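Local coordinates for conserved domain protein (Streptococcus pneumoniae, PDB 2FI0) that is of unknown function, a small, largely helical conserved bacterial domain of the DUF1858 family, at residues A[7-12]-A[73-78]. Sequence-based numbering, arbitrary orientation.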
# COMPACT_ATOMS: atom_id res chain seq x y z
N ASN A 7 2.12 13.00 0.66
CA ASN A 7 2.30 11.70 1.31
C ASN A 7 0.99 11.10 1.87
O ASN A 7 0.98 10.48 2.91
CB ASN A 7 3.42 11.77 2.36
CG ASN A 7 4.78 12.13 1.75
OD1 ASN A 7 5.32 11.39 0.92
ND2 ASN A 7 5.33 13.28 2.13
N ILE A 8 -0.09 11.25 1.12
CA ILE A 8 -1.39 10.70 1.47
C ILE A 8 -1.54 9.37 0.72
O ILE A 8 -1.31 9.31 -0.49
CB ILE A 8 -2.53 11.67 1.09
CG1 ILE A 8 -2.42 12.96 1.91
CG2 ILE A 8 -3.90 11.03 1.26
CD1 ILE A 8 -3.18 14.11 1.30
N ILE A 9 -1.90 8.32 1.45
CA ILE A 9 -2.08 6.99 0.89
C ILE A 9 -3.51 6.53 1.12
O ILE A 9 -4.00 6.52 2.23
CB ILE A 9 -1.06 5.98 1.47
CG1 ILE A 9 0.33 6.34 0.97
CG2 ILE A 9 -1.44 4.53 1.06
CD1 ILE A 9 1.46 5.55 1.59
N ASP A 10 -4.17 6.18 0.03
CA ASP A 10 -5.54 5.70 0.06
C ASP A 10 -5.47 4.16 -0.00
O ASP A 10 -4.96 3.59 -0.96
CB ASP A 10 -6.30 6.29 -1.14
CG ASP A 10 -7.80 6.07 -1.04
OD1 ASP A 10 -8.23 5.08 -0.41
OD2 ASP A 10 -8.55 6.89 -1.62
N VAL A 11 -5.98 3.51 1.04
CA VAL A 11 -5.91 2.05 1.11
C VAL A 11 -7.06 1.40 0.33
O VAL A 11 -7.15 0.18 0.27
CB VAL A 11 -5.88 1.52 2.59
CG1 VAL A 11 -4.62 1.99 3.30
CG2 VAL A 11 -7.12 1.93 3.38
N SER A 12 -7.93 2.22 -0.26
CA SER A 12 -9.09 1.73 -0.99
C SER A 12 -8.94 1.71 -2.50
O SER A 12 -9.87 1.31 -3.18
CB SER A 12 -10.35 2.52 -0.61
OG SER A 12 -10.37 3.79 -1.24
N ASN A 73 6.39 6.02 8.80
CA ASN A 73 7.29 6.39 7.72
C ASN A 73 6.86 7.68 7.00
O ASN A 73 7.35 7.99 5.92
CB ASN A 73 7.41 5.22 6.74
CG ASN A 73 8.24 4.07 7.31
OD1 ASN A 73 9.48 4.12 7.30
ND2 ASN A 73 7.56 3.04 7.82
N GLY A 74 5.95 8.43 7.60
CA GLY A 74 5.62 9.78 7.13
C GLY A 74 4.32 9.95 6.37
O GLY A 74 4.00 11.06 5.92
N TYR A 75 3.54 8.89 6.23
CA TYR A 75 2.33 8.95 5.43
C TYR A 75 1.09 9.19 6.27
O TYR A 75 1.02 8.81 7.42
CB TYR A 75 2.19 7.68 4.60
CG TYR A 75 3.33 7.48 3.63
CD1 TYR A 75 3.29 8.05 2.36
CD2 TYR A 75 4.45 6.73 3.98
CE1 TYR A 75 4.34 7.88 1.47
CE2 TYR A 75 5.50 6.57 3.11
CZ TYR A 75 5.45 7.14 1.85
OH TYR A 75 6.48 6.97 0.97
N GLU A 76 0.11 9.83 5.64
CA GLU A 76 -1.23 9.95 6.17
C GLU A 76 -2.14 9.01 5.41
O GLU A 76 -2.16 9.04 4.19
CB GLU A 76 -1.70 11.39 6.00
CG GLU A 76 -2.66 11.83 7.07
CD GLU A 76 -1.98 11.93 8.44
OE1 GLU A 76 -0.98 12.68 8.56
OE2 GLU A 76 -2.45 11.25 9.36
N VAL A 77 -2.91 8.20 6.13
CA VAL A 77 -3.69 7.15 5.52
C VAL A 77 -5.16 7.54 5.42
O VAL A 77 -5.73 8.05 6.36
CB VAL A 77 -3.54 5.87 6.32
CG1 VAL A 77 -4.38 4.76 5.70
CG2 VAL A 77 -2.06 5.46 6.38
N ILE A 78 -5.77 7.28 4.27
CA ILE A 78 -7.20 7.52 4.09
C ILE A 78 -7.85 6.29 3.48
O ILE A 78 -7.15 5.35 3.13
CB ILE A 78 -7.48 8.79 3.22
CG1 ILE A 78 -6.98 8.63 1.78
CG2 ILE A 78 -6.83 10.03 3.86
CD1 ILE A 78 -7.38 9.78 0.88
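Ile9 CG1 sits anti to its carbonyl carbon (chi1 -68°), and an extended chi2 of 173° carries CD1 on over one face of the Tyr75 ring, whose CG is likewise anti to its own carbonyl carbon (chi1 -62°). This is a CH-pi contact, although the methyl is modelled too close to the ring for its exact distance to be trusted. At the ring's edge, near its plane, lies the carbonyl O of Asn7, while Asn7 OD1 approaches Tyr75 CE1 with the amide plane almost perpendicular to the ring.

The backbones pair as a two-stranded parallel sheet, and Ile9 supplies both its N and its O to the other strand. Ile9 N donates to Glu76 O at 2.8 Å, and Ile9 O accepts from Ile78 N. Asn7 O, taking Glu76 N, and Val11 N, giving to Ile78 O, extend the pairing at each end.

On the face bearing Ile8, Asp10, Glu76 and Ile78, Ile78 CD1 packs on Ile8 CG2 at 3.7 Å, and Ile78 CG1 lies against Asp10 CB. At the strand's end, Asp10 OD1 accepts from both Ser12 N and Ser12 OG, just beyond it, closing an Asx turn. Also past the strand end, Val11 CG1 meets Val77 CG1, on the Ile9 face, at 3.7 Å.

Gly74, with positive phi, is the C' residue of the Schellman motif ending helix 63-72. Leu70 of that helix packs on Ile9 and Val77, Leu52 of helix 52-59 on Ile9 and Val11; Tyr75 OH hydrogen-bonds Glu24 OE2 and its side chain touches Ile28 of helix 26-29, so the sheet joins both ends of the chain against the helices.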